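PDB 1TED: alpha-pyrone synthesis polyketide synthase-like Pks18 from Mycobacterium tuberculosis, which probably extends medium- and long-chain aliphatic acyl-CoA starters with malonyl-CoA to make tri- and tetraketide alpha-pyrones. Local coordinates for residues A33-L38 with L231-S236; L140-G145 with C201-S206; S222-G227 with F344-S349; Q255-T260 with V381-M386; D308-H313 with V373-G378. All coordinates share one frame; numbering follows the deposited sequence.

Contact 1. Residues A33-L38 with L231-S236; sequences AVIEGL and LVIGAS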
# COMPACT_ATOMS: atom_id res chain seq x y z
N ALA A 33 -13.73 -5.72 -16.37
CA ALA A 33 -13.54 -4.40 -15.76
C ALA A 33 -13.35 -3.35 -16.85
O ALA A 33 -12.63 -3.56 -17.82
CB ALA A 33 -12.34 -4.41 -14.83
N VAL A 34 -14.02 -2.21 -16.66
CA VAL A 34 -13.98 -1.11 -17.60
C VAL A 34 -13.65 0.22 -16.93
O VAL A 34 -14.20 0.55 -15.88
CB VAL A 34 -15.36 -0.99 -18.33
CG1 VAL A 34 -15.43 0.30 -19.15
CG2 VAL A 34 -15.57 -2.21 -19.21
N ILE A 35 -12.72 0.98 -17.51
CA ILE A 35 -12.38 2.30 -16.99
C ILE A 35 -13.50 3.15 -17.57
O ILE A 35 -13.55 3.39 -18.77
CB ILE A 35 -11.04 2.81 -17.55
CG1 ILE A 35 -9.90 1.95 -17.01
CG2 ILE A 35 -10.85 4.28 -17.18
CD1 ILE A 35 -8.58 2.16 -17.76
N GLU A 36 -14.41 3.60 -16.71
CA GLU A 36 -15.55 4.37 -17.16
C GLU A 36 -15.36 5.87 -17.03
O GLU A 36 -16.07 6.65 -17.65
CB GLU A 36 -16.79 3.86 -16.40
CG GLU A 36 -16.83 2.35 -16.43
CD GLU A 36 -18.16 1.73 -16.05
OE1 GLU A 36 -18.64 1.99 -14.93
OE2 GLU A 36 -18.71 0.97 -16.88
N GLY A 37 -14.38 6.25 -16.22
CA GLY A 37 -14.09 7.66 -16.03
C GLY A 37 -12.59 7.81 -15.88
O GLY A 37 -11.93 6.94 -15.31
N LEU A 38 -12.05 8.90 -16.41
CA LEU A 38 -10.62 9.16 -16.35
C LEU A 38 -10.35 10.66 -16.35
O LEU A 38 -10.80 11.39 -17.25
CB LEU A 38 -9.92 8.50 -17.54
CG LEU A 38 -8.40 8.60 -17.71
CD1 LEU A 38 -7.97 7.65 -18.81
CD2 LEU A 38 -7.96 10.02 -18.05
N LEU A 231 -9.00 7.13 -11.86
CA LEU A 231 -9.78 6.25 -12.73
C LEU A 231 -11.02 5.81 -11.95
O LEU A 231 -10.96 5.64 -10.74
CB LEU A 231 -8.99 5.00 -13.10
CG LEU A 231 -7.62 5.14 -13.74
CD1 LEU A 231 -6.98 3.75 -13.82
CD2 LEU A 231 -7.74 5.76 -15.13
N VAL A 232 -12.13 5.65 -12.65
CA VAL A 232 -13.35 5.16 -12.02
C VAL A 232 -13.61 3.84 -12.72
O VAL A 232 -13.84 3.80 -13.93
CB VAL A 232 -14.55 6.12 -12.22
CG1 VAL A 232 -15.80 5.53 -11.57
CG2 VAL A 232 -14.23 7.48 -11.61
N ILE A 233 -13.57 2.76 -11.95
CA ILE A 233 -13.75 1.41 -12.48
C ILE A 233 -15.12 0.81 -12.15
O ILE A 233 -15.69 1.06 -11.08
CB ILE A 233 -12.65 0.46 -11.92
CG1 ILE A 233 -11.30 1.17 -11.96
CG2 ILE A 233 -12.62 -0.83 -12.69
CD1 ILE A 233 -10.89 1.69 -13.33
N GLY A 234 -15.63 -0.00 -13.07
CA GLY A 234 -16.90 -0.67 -12.87
C GLY A 234 -16.89 -1.98 -13.62
O GLY A 234 -16.09 -2.18 -14.54
N ALA A 235 -17.76 -2.90 -13.23
CA ALA A 235 -17.86 -4.20 -13.88
C ALA A 235 -18.87 -4.06 -15.01
O ALA A 235 -19.82 -3.29 -14.90
CB ALA A 235 -18.32 -5.26 -12.88
N SER A 236 -18.66 -4.80 -16.08
CA SER A 236 -19.56 -4.73 -17.23
C SER A 236 -19.75 -6.10 -17.86
O SER A 236 -18.81 -6.89 -17.93
CB SER A 236 -18.99 -3.74 -18.25
OG SER A 236 -19.71 -3.78 -19.47

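Contact 2. Residues L140-G145 with C201-S206; sequences LATSTG and CIELCS. With MYR (myristic acid), chain E.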
# COMPACT_ATOMS: atom_id res chain seq x y z
N LEU A 140 -5.46 4.43 -3.30
CA LEU A 140 -4.57 5.57 -3.41
C LEU A 140 -3.13 5.10 -3.51
O LEU A 140 -2.64 4.36 -2.65
CB LEU A 140 -4.76 6.46 -2.18
CG LEU A 140 -4.15 7.86 -2.11
CD1 LEU A 140 -2.64 7.76 -1.94
CD2 LEU A 140 -4.54 8.65 -3.36
N ALA A 141 -2.44 5.52 -4.57
CA ALA A 141 -1.05 5.15 -4.77
C ALA A 141 -0.14 6.37 -4.79
O ALA A 141 -0.49 7.43 -5.35
CB ALA A 141 -0.89 4.36 -6.05
N THR A 142 1.04 6.22 -4.19
CA THR A 142 2.05 7.28 -4.15
C THR A 142 3.37 6.68 -3.69
O THR A 142 3.40 5.63 -3.06
CB THR A 142 1.71 8.38 -3.11
OG1 THR A 142 0.32 8.70 -3.18
CG2 THR A 142 2.54 9.64 -3.38
N SER A 143 4.46 7.38 -4.01
CA SER A 143 5.79 6.97 -3.59
C SER A 143 6.54 8.23 -3.15
O SER A 143 7.74 8.20 -2.92
CB SER A 143 6.53 6.28 -4.74
OG SER A 143 5.97 4.99 -4.98
N THR A 144 5.81 9.34 -3.03
CA THR A 144 6.40 10.62 -2.65
C THR A 144 5.77 11.31 -1.43
O THR A 144 6.05 12.48 -1.17
CB THR A 144 6.34 11.62 -3.83
OG1 THR A 144 5.01 11.66 -4.36
CG2 THR A 144 7.32 11.20 -4.94
N GLY A 145 4.94 10.59 -0.69
CA GLY A 145 4.27 11.17 0.47
C GLY A 145 4.45 10.48 1.82
O GLY A 145 5.51 10.55 2.41
N CYS A 201 -3.86 8.21 -8.25
CA CYS A 201 -2.40 8.21 -8.21
C CYS A 201 -2.01 9.68 -8.09
O CYS A 201 -2.41 10.51 -8.90
CB CYS A 201 -1.84 7.58 -9.49
SG CYS A 201 -2.40 5.88 -9.79
N ILE A 202 -1.24 10.00 -7.06
CA ILE A 202 -0.82 11.37 -6.82
C ILE A 202 0.68 11.37 -6.56
O ILE A 202 1.18 10.67 -5.68
CB ILE A 202 -1.57 11.96 -5.58
CG1 ILE A 202 -1.00 13.33 -5.21
CG2 ILE A 202 -1.48 10.99 -4.41
CD1 ILE A 202 -1.49 14.46 -6.09
N GLU A 203 1.41 12.15 -7.34
CA GLU A 203 2.84 12.15 -7.19
C GLU A 203 3.38 13.57 -7.12
O GLU A 203 3.20 14.38 -8.04
CB GLU A 203 3.46 11.37 -8.35
CG GLU A 203 4.52 10.35 -7.93
CD GLU A 203 3.98 9.17 -7.12
OE1 GLU A 203 3.23 8.34 -7.68
OE2 GLU A 203 4.33 9.06 -5.93
N LEU A 204 4.02 13.88 -5.99
CA LEU A 204 4.59 15.19 -5.75
C LEU A 204 6.09 15.11 -5.49
O LEU A 204 6.54 15.13 -4.34
CB LEU A 204 3.91 15.84 -4.54
CG LEU A 204 2.72 16.75 -4.83
CD1 LEU A 204 1.79 16.09 -5.83
CD2 LEU A 204 1.99 17.07 -3.53
N CYS A 205 6.85 15.02 -6.58
CA CYS A 205 8.30 14.94 -6.50
C CYS A 205 8.94 16.26 -6.02
O CYS A 205 9.84 16.24 -5.18
CB CYS A 205 8.88 14.55 -7.87
SG CYS A 205 8.38 12.92 -8.49
N SER A 206 8.47 17.38 -6.56
CA SER A 206 9.01 18.70 -6.22
C SER A 206 9.15 18.89 -4.71
O SER A 206 10.02 19.63 -4.25
CB SER A 206 8.13 19.82 -6.81
OG SER A 206 6.85 19.91 -6.20
C1 MYR E . 13.90 20.75 -10.04
O1 MYR E . 13.39 21.57 -10.81
O2 MYR E . 15.10 20.49 -10.15
C2 MYR E . 13.06 20.07 -8.96
C3 MYR E . 12.90 18.57 -9.26
C4 MYR E . 12.03 17.89 -8.20
C5 MYR E . 11.90 16.39 -8.46
C6 MYR E . 13.24 15.66 -8.33
C7 MYR E . 13.74 15.61 -6.88
C8 MYR E . 12.86 14.73 -5.99
C9 MYR E . 12.87 13.27 -6.44
C10 MYR E . 11.88 12.44 -5.62
C11 MYR E . 11.84 10.99 -6.11
C12 MYR E . 10.81 10.18 -5.33
C13 MYR E . 10.73 8.75 -5.88
C14 MYR E . 9.67 7.93 -5.14
O HOH W 1 4.22 5.36 -6.80

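Contact 3. Residues S222-G227 with F344-S349; sequences SLFGDG and FGNMLS. With MYR (myristic acid), chain E.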
# COMPACT_ATOMS: atom_id res chain seq x y z
N SER A 222 16.29 16.28 -12.88
CA SER A 222 16.11 16.86 -14.21
C SER A 222 14.94 16.15 -14.89
O SER A 222 14.41 16.64 -15.89
CB SER A 222 17.37 16.69 -15.06
OG SER A 222 17.47 15.39 -15.61
N LEU A 223 14.52 15.02 -14.33
CA LEU A 223 13.44 14.24 -14.93
C LEU A 223 12.09 14.20 -14.22
O LEU A 223 11.04 14.24 -14.87
CB LEU A 223 13.90 12.79 -15.14
CG LEU A 223 15.01 12.50 -16.15
CD1 LEU A 223 15.25 11.00 -16.20
CD2 LEU A 223 14.62 13.02 -17.53
N PHE A 224 12.11 14.13 -12.90
CA PHE A 224 10.87 14.02 -12.13
C PHE A 224 9.99 15.27 -12.01
O PHE A 224 10.47 16.37 -11.79
CB PHE A 224 11.21 13.45 -10.75
CG PHE A 224 11.79 12.05 -10.79
CD1 PHE A 224 12.19 11.48 -12.00
CD2 PHE A 224 11.92 11.30 -9.63
CE1 PHE A 224 12.72 10.18 -12.05
CE2 PHE A 224 12.45 9.99 -9.67
CZ PHE A 224 12.85 9.44 -10.88
N GLY A 225 8.68 15.05 -12.16
CA GLY A 225 7.72 16.13 -12.09
C GLY A 225 6.54 15.78 -11.19
O GLY A 225 6.52 14.71 -10.57
N ASP A 226 5.55 16.67 -11.13
CA ASP A 226 4.37 16.49 -10.28
C ASP A 226 3.09 16.24 -11.08
O ASP A 226 2.88 16.83 -12.13
CB ASP A 226 4.17 17.73 -9.39
CG ASP A 226 5.27 17.90 -8.35
OD1 ASP A 226 6.33 17.23 -8.45
OD2 ASP A 226 5.08 18.72 -7.42
N GLY A 227 2.22 15.39 -10.56
CA GLY A 227 0.99 15.12 -11.29
C GLY A 227 -0.01 14.28 -10.53
O GLY A 227 0.30 13.69 -9.50
N PHE A 344 5.37 16.95 -19.39
CA PHE A 344 5.26 16.77 -17.94
C PHE A 344 6.45 16.18 -17.22
O PHE A 344 6.54 16.26 -15.99
CB PHE A 344 4.03 15.90 -17.65
CG PHE A 344 2.75 16.46 -18.18
CD1 PHE A 344 2.13 17.53 -17.55
CD2 PHE A 344 2.19 15.96 -19.35
CE1 PHE A 344 0.96 18.10 -18.08
CE2 PHE A 344 1.03 16.51 -19.89
CZ PHE A 344 0.42 17.59 -19.25
N GLY A 345 7.38 15.59 -17.97
CA GLY A 345 8.52 14.96 -17.34
C GLY A 345 7.99 13.63 -16.85
O GLY A 345 7.00 13.13 -17.39
N ASN A 346 8.62 13.04 -15.83
CA ASN A 346 8.19 11.76 -15.29
C ASN A 346 7.46 11.98 -13.97
O ASN A 346 8.06 12.42 -12.99
CB ASN A 346 9.39 10.84 -15.08
CG ASN A 346 9.03 9.55 -14.34
OD1 ASN A 346 7.89 9.10 -14.35
ND2 ASN A 346 10.02 8.94 -13.71
N MET A 347 6.17 11.69 -13.97
CA MET A 347 5.35 11.87 -12.77
C MET A 347 5.06 10.53 -12.11
O MET A 347 4.01 10.33 -11.51
CB MET A 347 4.04 12.56 -13.13
CG MET A 347 4.20 13.87 -13.88
SD MET A 347 2.71 14.17 -14.83
CE MET A 347 2.59 15.85 -14.76
N LEU A 348 6.01 9.61 -12.24
CA LEU A 348 5.89 8.29 -11.64
C LEU A 348 4.60 7.55 -12.03
O LEU A 348 4.27 7.48 -13.21
CB LEU A 348 6.02 8.44 -10.11
CG LEU A 348 7.45 8.58 -9.57
CD1 LEU A 348 8.30 9.42 -10.48
CD2 LEU A 348 7.43 9.18 -8.18
N SER A 349 3.89 7.01 -11.04
CA SER A 349 2.66 6.25 -11.30
C SER A 349 1.63 6.95 -12.16
O SER A 349 0.89 6.31 -12.89
CB SER A 349 2.01 5.84 -9.98
OG SER A 349 1.72 6.97 -9.17
C1 MYR E . 13.90 20.75 -10.04
O1 MYR E . 13.39 21.57 -10.81
O2 MYR E . 15.10 20.49 -10.15
C2 MYR E . 13.06 20.07 -8.96
C3 MYR E . 12.90 18.57 -9.26
C4 MYR E . 12.03 17.89 -8.20
C5 MYR E . 11.90 16.39 -8.46
C6 MYR E . 13.24 15.66 -8.33
C7 MYR E . 13.74 15.61 -6.88
C8 MYR E . 12.86 14.73 -5.99
C9 MYR E . 12.87 13.27 -6.44
C10 MYR E . 11.88 12.44 -5.62
C11 MYR E . 11.84 10.99 -6.11
C12 MYR E . 10.81 10.18 -5.33
C13 MYR E . 10.73 8.75 -5.88
C14 MYR E . 9.67 7.93 -5.14

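Contact 4. Residues Q255-T260 with V381-M386; sequences QLLDNT and VTVEGM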
# COMPACT_ATOMS: atom_id res chain seq x y z
N GLN A 255 5.76 -9.16 -13.84
CA GLN A 255 6.93 -10.00 -14.05
C GLN A 255 8.14 -9.45 -13.32
O GLN A 255 8.64 -8.38 -13.64
CB GLN A 255 7.27 -10.10 -15.54
CG GLN A 255 6.75 -11.36 -16.21
CD GLN A 255 7.48 -12.60 -15.77
OE1 GLN A 255 8.71 -12.63 -15.73
NE2 GLN A 255 6.73 -13.64 -15.45
N LEU A 256 8.58 -10.19 -12.31
CA LEU A 256 9.76 -9.80 -11.56
C LEU A 256 10.88 -10.25 -12.49
O LEU A 256 10.86 -11.40 -12.95
CB LEU A 256 9.84 -10.58 -10.24
CG LEU A 256 10.38 -9.92 -8.97
CD1 LEU A 256 10.85 -11.03 -8.01
CD2 LEU A 256 11.53 -8.98 -9.27
N LEU A 257 11.83 -9.38 -12.79
CA LEU A 257 12.94 -9.75 -13.68
C LEU A 257 14.14 -10.24 -12.89
O LEU A 257 14.64 -9.53 -12.01
CB LEU A 257 13.38 -8.57 -14.54
CG LEU A 257 12.34 -7.90 -15.43
CD1 LEU A 257 12.97 -6.69 -16.09
CD2 LEU A 257 11.84 -8.89 -16.48
N ASP A 258 14.60 -11.44 -13.20
CA ASP A 258 15.73 -12.06 -12.53
C ASP A 258 16.98 -11.20 -12.41
O ASP A 258 17.44 -10.62 -13.39
CB ASP A 258 16.11 -13.35 -13.25
CG ASP A 258 15.43 -14.56 -12.66
OD1 ASP A 258 15.82 -14.96 -11.53
OD2 ASP A 258 14.51 -15.10 -13.31
N ASN A 259 17.53 -11.14 -11.20
CA ASN A 259 18.74 -10.37 -10.92
C ASN A 259 18.68 -8.93 -11.39
O ASN A 259 19.53 -8.48 -12.15
CB ASN A 259 19.95 -11.06 -11.56
CG ASN A 259 20.05 -12.53 -11.21
OD1 ASN A 259 20.05 -12.90 -10.03
ND2 ASN A 259 20.12 -13.38 -12.23
N THR A 260 17.67 -8.19 -10.93
CA THR A 260 17.55 -6.79 -11.31
C THR A 260 17.17 -5.93 -10.11
O THR A 260 16.75 -4.78 -10.26
CB THR A 260 16.48 -6.59 -12.42
OG1 THR A 260 15.21 -7.06 -11.95
CG2 THR A 260 16.88 -7.36 -13.69
N VAL A 381 12.40 -4.31 -9.99
CA VAL A 381 12.28 -4.27 -11.43
C VAL A 381 11.30 -5.36 -11.76
O VAL A 381 11.63 -6.55 -11.89
CB VAL A 381 13.58 -4.44 -12.18
CG1 VAL A 381 13.27 -4.41 -13.66
CG2 VAL A 381 14.51 -3.27 -11.87
N THR A 382 10.06 -4.91 -11.84
CA THR A 382 8.91 -5.72 -12.15
C THR A 382 8.27 -5.01 -13.32
O THR A 382 8.18 -3.79 -13.33
CB THR A 382 7.91 -5.68 -10.97
OG1 THR A 382 8.57 -6.07 -9.77
CG2 THR A 382 6.71 -6.59 -11.24
N VAL A 383 7.87 -5.78 -14.33
CA VAL A 383 7.20 -5.18 -15.47
C VAL A 383 5.73 -5.27 -15.10
O VAL A 383 5.21 -6.37 -14.85
CB VAL A 383 7.43 -5.94 -16.77
CG1 VAL A 383 6.69 -5.23 -17.90
CG2 VAL A 383 8.93 -6.02 -17.08
N GLU A 384 5.08 -4.12 -15.05
CA GLU A 384 3.68 -4.06 -14.69
C GLU A 384 2.92 -3.52 -15.90
O GLU A 384 3.33 -2.53 -16.49
CB GLU A 384 3.53 -3.12 -13.49
CG GLU A 384 2.53 -3.57 -12.46
CD GLU A 384 2.99 -4.79 -11.70
OE1 GLU A 384 3.79 -4.64 -10.75
OE2 GLU A 384 2.55 -5.90 -12.06
N GLY A 385 1.83 -4.18 -16.27
CA GLY A 385 1.08 -3.71 -17.42
C GLY A 385 -0.29 -4.33 -17.62
O GLY A 385 -0.79 -5.07 -16.77
N MET A 386 -0.89 -4.02 -18.77
CA MET A 386 -2.21 -4.54 -19.10
C MET A 386 -2.48 -4.50 -20.59
O MET A 386 -1.88 -3.72 -21.32
CB MET A 386 -3.29 -3.70 -18.39
CG MET A 386 -3.55 -2.33 -19.05
SD MET A 386 -5.03 -1.45 -18.44
CE MET A 386 -4.62 0.23 -18.76

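Contact 5. Residues D308-H313 with V373-G378; sequences DLWAIH and VAFAFG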
# COMPACT_ATOMS: atom_id res chain seq x y z
N ASP A 308 -2.40 -1.72 -31.64
CA ASP A 308 -2.56 -0.31 -32.01
C ASP A 308 -2.35 0.35 -30.65
O ASP A 308 -3.03 -0.00 -29.69
CB ASP A 308 -4.00 0.05 -32.41
CG ASP A 308 -4.67 -1.01 -33.25
OD1 ASP A 308 -4.32 -1.13 -34.45
OD2 ASP A 308 -5.58 -1.69 -32.72
N LEU A 309 -1.44 1.30 -30.52
CA LEU A 309 -1.24 1.95 -29.22
C LEU A 309 -0.34 1.19 -28.25
O LEU A 309 -0.63 0.07 -27.83
CB LEU A 309 -2.58 2.19 -28.49
CG LEU A 309 -3.74 2.93 -29.16
CD1 LEU A 309 -4.94 2.95 -28.23
CD2 LEU A 309 -3.31 4.33 -29.53
N TRP A 310 0.74 1.85 -27.88
CA TRP A 310 1.67 1.31 -26.93
C TRP A 310 1.83 2.39 -25.87
O TRP A 310 2.50 3.39 -26.08
CB TRP A 310 3.01 0.98 -27.59
CG TRP A 310 2.94 -0.26 -28.44
CD1 TRP A 310 2.72 -0.33 -29.79
CD2 TRP A 310 3.05 -1.62 -27.99
NE1 TRP A 310 2.69 -1.64 -30.20
CE2 TRP A 310 2.88 -2.45 -29.11
CE3 TRP A 310 3.27 -2.21 -26.73
CZ2 TRP A 310 2.93 -3.85 -29.02
CZ3 TRP A 310 3.31 -3.60 -26.65
CH2 TRP A 310 3.14 -4.40 -27.79
N ALA A 311 1.16 2.19 -24.74
CA ALA A 311 1.23 3.14 -23.63
C ALA A 311 2.43 2.76 -22.77
O ALA A 311 2.30 2.13 -21.72
CB ALA A 311 -0.08 3.10 -22.81
N ILE A 312 3.60 3.14 -23.26
CA ILE A 312 4.85 2.86 -22.57
C ILE A 312 5.10 3.92 -21.51
O ILE A 312 5.08 5.11 -21.81
CB ILE A 312 6.03 2.85 -23.56
CG1 ILE A 312 5.80 1.76 -24.62
CG2 ILE A 312 7.34 2.65 -22.80
CD1 ILE A 312 6.83 1.76 -25.73
N HIS A 313 5.33 3.49 -20.27
CA HIS A 313 5.59 4.45 -19.22
C HIS A 313 6.69 5.42 -19.63
O HIS A 313 7.83 5.02 -19.85
CB HIS A 313 6.03 3.76 -17.93
CG HIS A 313 6.49 4.73 -16.89
ND1 HIS A 313 5.66 5.67 -16.34
CD2 HIS A 313 7.73 4.99 -16.41
CE1 HIS A 313 6.36 6.49 -15.57
NE2 HIS A 313 7.63 6.09 -15.60
N VAL A 373 -1.50 -2.04 -25.35
CA VAL A 373 -0.79 -2.62 -24.24
C VAL A 373 -0.11 -1.47 -23.51
O VAL A 373 0.50 -0.59 -24.13
CB VAL A 373 0.32 -3.60 -24.68
CG1 VAL A 373 1.09 -4.06 -23.45
CG2 VAL A 373 -0.27 -4.80 -25.46
N ALA A 374 -0.25 -1.46 -22.19
CA ALA A 374 0.38 -0.43 -21.39
C ALA A 374 1.27 -1.15 -20.38
O ALA A 374 0.96 -2.27 -19.95
CB ALA A 374 -0.66 0.39 -20.67
N PHE A 375 2.40 -0.55 -20.05
CA PHE A 375 3.29 -1.13 -19.06
C PHE A 375 4.23 -0.10 -18.50
O PHE A 375 4.49 0.92 -19.13
CB PHE A 375 4.07 -2.34 -19.62
CG PHE A 375 4.94 -2.03 -20.81
CD1 PHE A 375 6.14 -1.35 -20.66
CD2 PHE A 375 4.56 -2.44 -22.08
CE1 PHE A 375 6.94 -1.09 -21.76
CE2 PHE A 375 5.36 -2.18 -23.18
CZ PHE A 375 6.56 -1.50 -23.02
N ALA A 376 4.69 -0.36 -17.28
CA ALA A 376 5.61 0.52 -16.58
C ALA A 376 6.53 -0.37 -15.77
O ALA A 376 6.35 -1.60 -15.74
CB ALA A 376 4.84 1.47 -15.68
N PHE A 377 7.50 0.24 -15.09
CA PHE A 377 8.47 -0.51 -14.31
C PHE A 377 8.50 -0.15 -12.83
O PHE A 377 8.66 1.01 -12.46
CB PHE A 377 9.85 -0.32 -14.94
CG PHE A 377 9.89 -0.67 -16.39
CD1 PHE A 377 9.91 -2.00 -16.79
CD2 PHE A 377 9.82 0.32 -17.37
CE1 PHE A 377 9.84 -2.34 -18.15
CE2 PHE A 377 9.75 -0.00 -18.73
CZ PHE A 377 9.76 -1.34 -19.12
N GLY A 378 8.33 -1.16 -12.00
CA GLY A 378 8.34 -0.96 -10.56
C GLY A 378 9.61 -1.50 -9.92
O GLY A 378 10.36 -2.25 -10.57

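Contact 1. Residues A33-L38 with L231-S236
Val232 O is gripped by two consecutive backbone N-H groups of the facing strand: Glu36 N donates to Val232 O at 2.8 Å, nearly along the C=O axis, and Gly37 N adds a weak bond of 3.4 Å to the same oxygen. Two residues thus oppose one, a classic beta bulge, and the antiparallel register slips by one residue here. Beyond it, Val232 N returns a 3.0 Å bond to Gly37 O; before it, Val34 and Gly234 form a hydrogen-bonded pair. Strands 32-41 and 226-236 are neighbours in the large mixed sheet of the thiolase fold. On the face bearing Ala33, Ile35 and Leu38, the apolar side chains form a continuous layer. Ile35 and Ile233 lie side by side, and the bend of Ile233 at chi2 (-55°) sets its CD1 3.8 Å from Ile35 CG1. Leu231 reaches two partners with one methyl, its CD2 lying 4.0 Å from Ile35 CG2 and 3.9 Å from Leu38 CG. Helix 177-191 packs on Ala33 and Ile233, and helix 349-361 on Leu38 and Leu231. Across the sheet, the extended chain of Glu36 runs over Gly234, which has no side chain where the carboxylate passes, with OE1 3.8 Å from Gly234 CA. Farther along, Val34 CG2 meets Ser236 CB at 3.9 Å.

Contact 2. Residues L140-G145 with C201-S206
Glu203 slides past Thr142 in the opposite direction, its chain bent at chi2 (67°) so that the carboxylate reaches the turn that follows Thr142. There OE2 accepts two hydrogen bonds. Ser143 N donates to Glu203 OE2 at 2.6 Å on the syn lone pair, while Thr144 OG1 meets the same oxygen at 3.1 Å from the anti side, 24° out of the carboxylate plane. The Thr144 hydroxyl in turn accepts from Leu204 N, with OG1 and N 2.9 Å apart, so it links the carboxylate to the opposite backbone. The other oxygen, OE1, is hydrogen-bonded to Ser349 OG, and a water that also contacts Ser143 OG lies 3.3 Å from Glu203 OE1. Strands 135-142 and 196-204 are parallel neighbours in the thiolase-fold sheet, and the Glu203 side chain is about 8 Å from that of the probable nucleophile Cys175. Deeper in the sheet, Ala141 pairs with Cys201, and Ala141 O accepts from both Ile202 N at 3.2 Å and the hydroxyl of Thr142. Apolar packing continues where Leu140 CD2 rests 4.0 Å from Ile202 CG2. At the other end the pair lines the tunnel holding myristic acid: Thr144 CG2 touches C12 of the fatty acid at 3.7 Å, and the Cys205 carbonyl borders C8.

Contact 3. Residues S222-G227 with F344-S349
The carbonyl oxygen of Phe344 lies near Gly225 CA at the end of helix 335-344, and Gly345, with positive phi (79°), turns the chain out of the helix so that its CA passes 3.6 Å from Leu223 O. Asn346 carries most of the polar contact. Its N donates to Leu223 O at 2.9 Å, and its own O accepts from Gly225 N at 2.8 Å; these two bonds bridge the backbones of Phe224 and Asn346. With CG anti to the backbone N (chi1 172°), the Asn346 amide runs alongside the Phe224 ring, and ND2 comes within 3.4 Å of Phe224 CE1 with the two planes 84° apart. Its OD1 accepts from Leu348 N at 2.9 Å, an Asx turn. Met347 next directs its side chain at the strand beginning near Asp226, its sulfur beside Gly227 CA. Leu348 lays CD1 over one face of the Phe224 ring, a CH-pi contact of 4.2 Å to the centroid, while C11 of the myristic acid approaches the ring edge, 3.5 Å from Phe224 CD2. Phe224 thus meets Leu348 at a face and the fatty acid at its edge, consistent with one of the two gatekeeper phenylalanines of chalcone synthase-like enzymes. Asn346, its side chain about 4 Å from that of Cys175, probably belongs to the Cys-His-Asn triad of this family; the Asx turn and the two backbone bonds would fix the position and rotation of its amide.

Contact 4. Residues Q255-T260 with V381-M386
Val381 packs against Leu257 and Thr260 from a backbone with positive phi (67°), a rare conformation for a beta-branched residue. The fit is tight: Val381 CG1 is only 3.3 Å from Leu257 CD1, closer than usual van der Waals contact. Thr260 crosses the valine at about a right angle, with OG1 3.1 Å from Val381 CB, and its hydroxyl has both Gly380 O and Leu257 O within reach. Leu257 N holds the valine's carbonyl in a nearly straight bond (173°), 3.0 Å from Val381 O, while Leu256 brings CD2 up to the same oxygen. After this the chain settles into an antiparallel pairing. Val383 N donates to Gln255 O at 2.8 Å, and a weak bond returns from Gln255 N to Val383 O. Thr382 CG2, anti to its backbone N, lies 3.6 Å from Gln255 O. On the Gln255 side of the sheet, Leu257 CD2 meets Val383 CG2 at 4.1 Å. The second subunit borders this end of the strand pair, where its Ser164 and Lys157 pack on Gln255 and Leu256. Val381 and Thr382 both face Gly378, forming a G1 beta bulge. The bulge closes the tight turn between strands 370-378 and 382-390 through Gly378-Pro379-Gly380, which probably corresponds to the GFGPG loop of chalcone synthase-like enzymes.

Contact 5. Residues D308-H313 with V373-G378
Phe375 holds CG between its backbone N and carbonyl carbon (chi1 59°), the crowded position, and this brings the far rim of its ring (CZ and CE2) up to Ile312 and Trp310. Phe375 CZ lies 3.7 Å from Ile312 CG1, the two side chains running side by side, and Phe375 CE2 is 4.1 Å from Trp310 CE3. The indole itself lies alongside Val373, with Trp310 CZ3 3.6 Å from Val373 CB. Helix 317-327 packs on this aromatic layer. Beneath it runs a parallel ladder in which Ala311 N donates to Val373 O at 2.9 Å, Phe375 N to Ala311 O, and His313 N to Phe375 O. Strands 310-312 and 370-378 are neighbours in a beta-alpha-beta crossover, and 310-312 is an outermost strand of the thiolase-fold sheet within this chain. The opposite face is built of small residues, with Ala311 CB and Ala374 CB 3.5 Å apart; helix 349-361 packs on Ala311. Ala311 is also the centre of an inverse gamma turn, closed by a weak bond from Ile312 N to Trp310 O. Just past the strand, His313 rests its CB on Ala376 CB at 3.4 Å. Its CG is anti to the backbone N (chi1 172°), and its side chain comes, at the nearest atoms, within about 3 Å of that of Cys175, the probable nucleophile, consistent with the histidine of the family's Cys-His-Asn triad.

All five contacts reach one mixed sheet, ordered 135-142, 196-204, 226-236, 32-41, 247-256, 382-390, 370-378, 310-312 across the strands that carry them. Contact 2 is nested along the chain inside the loop closed by contact 1, and contact 5 inside that of contact 4, one pair in each half of the thiolase-like chain. Contact 3 crosses between the halves, its centre about 10 Å from that of contact 2 and 16 Å from that of contact 5. Contacts 2 and 3 line the fatty-acid tunnel, and contacts 2, 3 and 5 come near the probable nucleophile Cys175. Contact 4, centred about 13 Å from contact 5 on neighbouring strands 382-390 and 370-378, adjoins the second subunit; contact 1 lies apart.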